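Side-chain contacts in trimethylamine-N-oxide reductase (Haemophilus influenzae, PDB 7L5I), which probably reduces trimethylamine N-oxide and related oxides at a molybdenum centre carried by two molybdopterin guanine dinucleotide cofactors: residues A[576-580]-A[581-585]; A[600-603]-A[604-608]; A[794-798]-A[799-803]. One frame throughout, in Å; residues are numbered along the deposited sequence.

All three contacts are local arrangements at the protein surface: a helix end, a helix start and a bend after a strand. Their centres lie 28 to 33 Å from the centre of the chain, and none includes Tyr142, Trp144 or Ser175, which surround the oxygen ligand of the active site. Contacts 1 and 2 are neighbours, their centres 15 Å apart. They meet through Phe600, whose CZ lies 3.9 Å from Met585 SD and whose CD1 lies 4.0 Å from Val583 CG1, so the loop that leaves helix 563-580 packs against the segment leading into helix 604-608. Contact 3 lies opposite, across the chain's centre, 61 Å from contact 1 and 55 Å from contact 2 between centres.

Contact 1: residues A[576-580]-A[581-585]; sequences SAARA and NRVAM
Met585 lays its sulfur against the methyl of Ala578, SD to CB 3.5 Å. Its CG stands beside the backbone N (chi1 -75°) and the chain runs on extended to SD, which carries the thioether back against helix 563-580, where it also touches Tyr571 and Phe575. Val583 adds its branch point to the same methyl, with CB 4.1 Å from Ala578 CB. Ala578, a buried residue, is thus overlapped by Val583 and Met585. The path of the chain that brings them there is set by a Schellman motif. Arg582, at a positive phi of 67°, is its C-prime residue: Val583 N donates to Ala578 O, and Arg582 N to Arg579 O at 2.9 Å. Asn581, the first residue to leave helical geometry, still gives its N-H to Ala577 O. The side chain of Arg582 then curls over the helix end. Bends at chi2 and chi3 fold it back until NH1 reaches Arg579 O, also at 2.9 Å, through a bent hydrogen bond whose acceptor is tilted from the guanidinium plane. This carbonyl oxygen is therefore gripped twice by one residue, the backbone N and NH1 approaching from opposite faces of its plane. A positive group here probably interacts favourably with the partial negative charge of the helix C-terminus. Arg579 sends its own guanidinium elsewhere: its NE remains 6.0 Å from Arg582 NH1, and the two guanidinium planes are inclined by 41°. On another side of the turn, the amide of Asn581 passes Ala577 O, with CG 3.6 Å from that oxygen, while ND2 donates to Gly398 O and ties the turn to a separate loop.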
loop_
_atom_site.group_PDB
_atom_site.type_symbol
_atom_site.label_atom_id
_atom_site.label_comp_id
_atom_site.label_asym_id
_atom_site.label_seq_id
_atom_site.Cartn_x
_atom_site.Cartn_y
_atom_site.Cartn_z
ATOM N N SER A 576 -19.329 -8.253 23.384
ATOM C CA SER A 576 -18.834 -8.283 24.754
ATOM C C SER A 576 -17.986 -7.068 25.079
ATOM O O SER A 576 -18.092 -6.508 26.181
ATOM C CB SER A 576 -18.008 -9.550 24.989
ATOM O OG SER A 576 -18.808 -10.700 24.830
ATOM N N ALA A 577 -17.106 -6.671 24.155
ATOM C CA ALA A 577 -16.313 -5.463 24.376
ATOM C C ALA A 577 -17.195 -4.227 24.454
ATOM O O ALA A 577 -16.948 -3.336 25.274
ATOM C CB ALA A 577 -15.273 -5.279 23.275
ATOM N N ALA A 578 -18.226 -4.139 23.600
ATOM C CA ALA A 578 -19.135 -3.000 23.678
ATOM C C ALA A 578 -19.859 -2.974 25.020
ATOM O O ALA A 578 -19.995 -1.908 25.637
ATOM C CB ALA A 578 -20.132 -3.036 22.525
ATOM N N ARG A 579 -20.325 -4.138 25.488
ATOM C CA ARG A 579 -21.021 -4.188 26.767
ATOM C C ARG A 579 -20.131 -3.671 27.886
ATOM O O ARG A 579 -20.589 -2.908 28.750
ATOM C CB ARG A 579 -21.490 -5.618 27.053
ATOM C CG ARG A 579 -22.198 -5.789 28.379
ATOM C CD ARG A 579 -22.657 -7.252 28.564
ATOM N NE ARG A 579 -21.508 -8.133 28.457
ATOM C CZ ARG A 579 -21.526 -9.354 27.931
ATOM N NH1 ARG A 579 -22.651 -9.884 27.460
ATOM N NH2 ARG A 579 -20.403 -10.045 27.879
ATOM N N ALA A 580 -18.850 -4.062 27.884
ATOM C CA ALA A 580 -17.929 -3.577 28.904
ATOM C C ALA A 580 -17.734 -2.071 28.811
ATOM O O ALA A 580 -17.494 -1.407 29.832
ATOM C CB ALA A 580 -16.584 -4.299 28.795
ATOM N N ASN A 581 -17.838 -1.506 27.609
ATOM C CA ASN A 581 -17.810 -0.060 27.403
ATOM C C ASN A 581 -19.170 0.601 27.615
ATOM O O ASN A 581 -19.314 1.794 27.332
ATOM C CB ASN A 581 -17.304 0.263 25.991
ATOM C CG ASN A 581 -15.814 0.048 25.844
ATOM O OD1 ASN A 581 -15.054 0.230 26.796
ATOM N ND2 ASN A 581 -15.384 -0.339 24.639
ATOM N N ARG A 582 -20.172 -0.153 28.091
ATOM C CA ARG A 582 -21.515 0.362 28.384
ATOM C C ARG A 582 -22.248 0.804 27.118
ATOM O O ARG A 582 -22.963 1.815 27.116
ATOM C CB ARG A 582 -21.467 1.500 29.420
ATOM C CG ARG A 582 -20.680 1.191 30.702
ATOM C CD ARG A 582 -20.833 -0.257 31.177
ATOM N NE ARG A 582 -22.132 -0.559 31.790
ATOM C CZ ARG A 582 -22.683 -1.776 31.834
ATOM N NH1 ARG A 582 -22.068 -2.819 31.271
ATOM N NH2 ARG A 582 -23.864 -1.951 32.428
ATOM N N VAL A 583 -22.084 0.033 26.046
ATOM C CA VAL A 583 -22.758 0.256 24.764
ATOM C C VAL A 583 -23.555 -1.010 24.443
ATOM O O VAL A 583 -22.985 -2.106 24.342
ATOM C CB VAL A 583 -21.761 0.578 23.638
ATOM C CG1 VAL A 583 -22.458 0.623 22.291
ATOM C CG2 VAL A 583 -21.054 1.897 23.904
ATOM N N ALA A 584 -24.867 -0.848 24.302
ATOM C CA ALA A 584 -25.771 -1.928 23.954
ATOM C C ALA A 584 -25.711 -2.174 22.457
ATOM O O ALA A 584 -25.776 -1.230 21.669
ATOM C CB ALA A 584 -27.196 -1.574 24.355
ATOM N N MET A 585 -25.567 -3.439 22.074
ATOM C CA MET A 585 -25.608 -3.877 20.690
ATOM C C MET A 585 -26.698 -4.930 20.521
ATOM O O MET A 585 -27.024 -5.649 21.473
ATOM C CB MET A 585 -24.267 -4.486 20.252
ATOM C CG MET A 585 -23.155 -3.484 20.008
ATOM S SD MET A 585 -21.612 -4.327 19.675
ATOM C CE MET A 585 -21.834 -4.934 17.997
#

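Contact 2: residues A[600-603]-A[604-608]; sequences FEAG and EAAKK
With CG beside its own backbone N (chi1 -74°) and every later torsion extended, the side chain of Lys607 runs back past the carbonyls of Gly603 and Ala602. Its CG lies 3.5 Å from Gly603 O, and farther along CE comes to 3.5 Å from Ala602 O. The methylene chain thus lies alongside the peptide that leads into helix 604-608, and it meets that peptide chiefly at its oxygens. Gly603 occupies the N-cap position of this short helix. Having no side chain, it offers no capping group of its own, and its part in the helix is played by its carbonyl: Lys607 N donates to Gly603 O at 3.0 Å, which is the first i to i+4 bond of the helix. The methyl of Ala606 also faces this oxygen, CB to O 3.8 Å. Beyond it, Ala602 and Ala606 turn towards each other across the helix start, but their CB atoms remain 4.5 Å apart, a light apolar touch. Ala602 rests in addition on Pro394, and a buffer molecule, probably from the crystallisation liquor, lies about 4 Å from the Ala606 side chain. At the far end of the turn, Lys607 O accepts from Ser198 OG. Glu604 bends at chi2 (-51°), so that its carboxylate swings back to the side where the lysine ends. There Lys607 NZ stands 3.6 Å from Ala602 O and 4.2 Å from Glu604 OE2. Neither approach is a direct bond, and the ammonium group probably feels a favourable but loose attraction to these oxygens.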
loop_
_atom_site.group_PDB
_atom_site.type_symbol
_atom_site.label_atom_id
_atom_site.label_comp_id
_atom_site.label_asym_id
_atom_site.label_seq_id
_atom_site.Cartn_x
_atom_site.Cartn_y
_atom_site.Cartn_z
ATOM N N PHE A 600 -21.468 3.346 16.014
ATOM C CA PHE A 600 -21.068 3.804 17.335
ATOM C C PHE A 600 -20.758 5.293 17.260
ATOM O O PHE A 600 -20.591 5.852 16.181
ATOM C CB PHE A 600 -19.822 3.063 17.816
ATOM C CG PHE A 600 -19.956 1.571 17.846
ATOM C CD1 PHE A 600 -20.895 0.955 18.661
ATOM C CD2 PHE A 600 -19.128 0.778 17.086
ATOM C CE1 PHE A 600 -21.009 -0.419 18.695
ATOM C CE2 PHE A 600 -19.240 -0.592 17.120
ATOM C CZ PHE A 600 -20.187 -1.193 17.933
ATOM N N GLU A 601 -20.619 5.923 18.425
ATOM C CA GLU A 601 -20.338 7.349 18.515
ATOM C C GLU A 601 -19.022 7.575 19.243
ATOM O O GLU A 601 -18.648 6.800 20.116
ATOM C CB GLU A 601 -21.456 8.099 19.255
ATOM C CG GLU A 601 -22.780 8.142 18.526
ATOM C CD GLU A 601 -23.883 8.730 19.389
ATOM O OE1 GLU A 601 -23.835 8.542 20.627
ATOM O OE2 GLU A 601 -24.792 9.384 18.831
ATOM N N ALA A 602 -18.319 8.642 18.864
ATOM C CA ALA A 602 -17.107 9.051 19.568
ATOM C C ALA A 602 -17.451 9.989 20.721
ATOM O O ALA A 602 -18.251 10.913 20.568
ATOM C CB ALA A 602 -16.153 9.764 18.621
ATOM N N GLY A 603 -16.805 9.768 21.855
ATOM C CA GLY A 603 -16.969 10.628 23.009
ATOM C C GLY A 603 -16.017 11.809 23.024
ATOM O O GLY A 603 -15.143 11.980 22.168
ATOM N N GLU A 604 -16.162 12.615 24.075
ATOM C CA GLU A 604 -15.376 13.836 24.171
ATOM C C GLU A 604 -13.886 13.542 24.299
ATOM O O GLU A 604 -13.064 14.272 23.731
ATOM C CB GLU A 604 -15.860 14.681 25.347
ATOM C CG GLU A 604 -17.047 15.569 25.004
ATOM C CD GLU A 604 -16.805 16.395 23.744
ATOM O OE1 GLU A 604 -15.652 16.833 23.518
ATOM O OE2 GLU A 604 -17.761 16.571 22.959
ATOM N N ALA A 605 -13.507 12.469 24.997
ATOM C CA ALA A 605 -12.076 12.198 25.136
ATOM C C ALA A 605 -11.437 11.917 23.775
ATOM O O ALA A 605 -10.383 12.474 23.437
ATOM C CB ALA A 605 -11.837 11.037 26.083
ATOM N N ALA A 606 -12.077 11.071 22.970
ATOM C CA ALA A 606 -11.542 10.779 21.639
ATOM C C ALA A 606 -11.522 12.022 20.763
ATOM O O ALA A 606 -10.599 12.206 19.956
ATOM C CB ALA A 606 -12.370 9.679 20.987
ATOM N N LYS A 607 -12.541 12.877 20.864
ATOM C CA LYS A 607 -12.555 14.068 20.019
ATOM C C LYS A 607 -11.443 15.038 20.395
ATOM O O LYS A 607 -11.009 15.831 19.559
ATOM C CB LYS A 607 -13.912 14.761 20.111
ATOM C CG LYS A 607 -15.013 14.038 19.366
ATOM C CD LYS A 607 -16.366 14.601 19.736
ATOM C CE LYS A 607 -17.478 13.949 18.939
ATOM N NZ LYS A 607 -18.792 14.314 19.526
ATOM N N LYS A 608 -10.959 14.978 21.638
ATOM C CA LYS A 608 -9.924 15.892 22.104
ATOM C C LYS A 608 -8.532 15.270 22.162
ATOM O O LYS A 608 -7.596 15.934 22.621
ATOM C CB LYS A 608 -10.300 16.398 23.510
ATOM C CG LYS A 608 -11.549 17.282 23.499
ATOM C CD LYS A 608 -12.102 17.425 24.904
ATOM C CE LYS A 608 -12.882 18.713 25.082
ATOM N NZ LYS A 608 -12.542 19.300 26.405
#

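Contact 3: residues A[794-798]-A[799-803]; sequences EKFIG and VAPEV
Phe796 reaches across a surface bend to Val799, Ala800 and Pro801. The bend follows strand 790-795, the last strand along the chain, which lies between and antiparallel to strands 668-671 and 717-721 of a mixed sheet; this sheet falls largely within the molybdopterin dinucleotide binding region of the sequence. The CB of Phe796 already points at the chain beyond the bend. CG follows anti to the backbone N (chi1 178°), and the ring is set nearly perpendicular to the plane of the CA, CB and CG atoms, which presents one of its corners to that part of the chain. Contact across the bend begins at CE2. This atom lies 3.4 Å from Val799 O, which sits at the ring edge near its plane, an arrangement consistent with a weak aromatic C-H...O interaction. CE2 also meets Ala800, at 3.5 Å from CA and 3.8 Å from CB. At the tip, CZ touches Val799 O again and comes within 4.1 Å of Pro801 CD, the proline approaching the ring obliquely. The same aromatic ring also packs on Ile717 of the adjoining strand 717-721 and on Leu728 of strand 726-733; Ala800 shares the first of these partners and Pro801 the second. The bend is therefore laid against the sheet with Phe796 packed inside it. Farther out, Pro801 O accepts from Arg697 NH1, and at the start of the segment Glu794 is paired with Arg719 by a salt bridge. Gly798 has backbone angles (phi 102°, psi -168°) suited to glycine. Water 1 spans the bend, giving a hydrogen to each of two backbone carbonyls, with Ile797 O 3.1 Å from the water oxygen and Val799 O 2.7 Å from it.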
loop_
_atom_site.group_PDB
_atom_site.type_symbol
_atom_site.label_atom_id
_atom_site.label_comp_id
_atom_site.label_asym_id
_atom_site.label_seq_id
_atom_site.Cartn_x
_atom_site.Cartn_y
_atom_site.Cartn_z
ATOM N N GLU A 794 9.623 8.510 -25.787
ATOM C CA GLU A 794 9.535 8.859 -27.201
ATOM C C GLU A 794 8.117 8.605 -27.701
ATOM O O GLU A 794 7.379 7.769 -27.163
ATOM C CB GLU A 794 10.527 8.034 -28.021
ATOM C CG GLU A 794 10.131 6.565 -28.037
ATOM C CD GLU A 794 11.203 5.659 -28.572
ATOM O OE1 GLU A 794 12.365 6.110 -28.660
ATOM O OE2 GLU A 794 10.884 4.492 -28.904
ATOM N N LYS A 795 7.728 9.342 -28.731
ATOM C CA LYS A 795 6.438 9.105 -29.359
ATOM C C LYS A 795 6.424 7.735 -30.023
ATOM O O LYS A 795 7.402 7.324 -30.652
ATOM C CB LYS A 795 6.142 10.201 -30.388
ATOM C CG LYS A 795 4.761 10.129 -30.968
ATOM C CD LYS A 795 4.568 11.131 -32.109
ATOM C CE LYS A 795 3.137 11.065 -32.641
ATOM N NZ LYS A 795 2.946 11.924 -33.835
ATOM N N PHE A 796 5.320 7.005 -29.837
ATOM C CA PHE A 796 5.149 5.716 -30.494
ATOM C C PHE A 796 4.594 5.954 -31.886
ATOM O O PHE A 796 3.591 6.657 -32.050
ATOM C CB PHE A 796 4.206 4.817 -29.689
ATOM C CG PHE A 796 3.952 3.479 -30.336
ATOM C CD1 PHE A 796 4.796 2.407 -30.103
ATOM C CD2 PHE A 796 2.868 3.298 -31.181
ATOM C CE1 PHE A 796 4.565 1.175 -30.709
ATOM C CE2 PHE A 796 2.634 2.065 -31.788
ATOM C CZ PHE A 796 3.488 1.008 -31.549
ATOM N N ILE A 797 5.249 5.388 -32.895
ATOM C CA ILE A 797 4.925 5.661 -34.296
ATOM C C ILE A 797 4.152 4.472 -34.848
ATOM O O ILE A 797 4.619 3.329 -34.767
ATOM C CB ILE A 797 6.195 5.934 -35.121
ATOM C CG1 ILE A 797 6.987 7.102 -34.519
ATOM C CG2 ILE A 797 5.842 6.208 -36.597
ATOM C CD1 ILE A 797 6.215 8.370 -34.403
ATOM N N GLY A 798 2.950 4.734 -35.358
ATOM C CA GLY A 798 2.189 3.739 -36.087
ATOM C C GLY A 798 1.064 3.095 -35.293
ATOM O O GLY A 798 0.664 3.536 -34.214
ATOM N N VAL A 799 0.544 2.010 -35.897
ATOM C CA VAL A 799 -0.513 1.204 -35.303
ATOM C C VAL A 799 -0.064 0.662 -33.959
ATOM O O VAL A 799 0.971 -0.005 -33.857
ATOM C CB VAL A 799 -0.853 0.039 -36.261
ATOM C CG1 VAL A 799 -1.986 -0.814 -35.726
ATOM C CG2 VAL A 799 -1.155 0.567 -37.664
ATOM N N ALA A 800 -0.871 0.919 -32.908
ATOM C CA ALA A 800 -0.501 0.449 -31.577
ATOM C C ALA A 800 -1.144 -0.901 -31.277
ATOM O O ALA A 800 -2.248 -1.194 -31.751
ATOM C CB ALA A 800 -0.926 1.466 -30.524
ATOM N N PRO A 801 -0.488 -1.759 -30.496
ATOM C CA PRO A 801 -1.044 -3.087 -30.243
ATOM C C PRO A 801 -2.224 -3.068 -29.282
ATOM O O PRO A 801 -2.280 -2.286 -28.336
ATOM C CB PRO A 801 0.138 -3.856 -29.633
ATOM C CG PRO A 801 0.974 -2.821 -29.035
ATOM C CD PRO A 801 0.856 -1.609 -29.917
ATOM N N GLU A 802 -3.173 -3.969 -29.540
ATOM C CA GLU A 802 -4.322 -4.133 -28.655
ATOM C C GLU A 802 -3.920 -4.728 -27.307
ATOM O O GLU A 802 -3.117 -5.659 -27.231
ATOM C CB GLU A 802 -5.361 -5.041 -29.323
ATOM C CG GLU A 802 -5.994 -4.437 -30.573
ATOM C CD GLU A 802 -6.911 -5.407 -31.304
ATOM O OE1 GLU A 802 -6.950 -6.604 -30.931
ATOM O OE2 GLU A 802 -7.589 -4.962 -32.256
ATOM N N VAL A 803 -4.487 -4.173 -26.234
ATOM C CA VAL A 803 -4.337 -4.762 -24.902
ATOM C C VAL A 803 -5.207 -6.009 -24.806
ATOM O O VAL A 803 -6.419 -5.966 -25.045
ATOM C CB VAL A 803 -4.700 -3.718 -23.837
ATOM C CG1 VAL A 803 -4.751 -4.321 -22.434
ATOM C CG2 VAL A 803 -3.695 -2.554 -23.891
HETATM O O HOH W 1 3.304 0.580 -35.130
#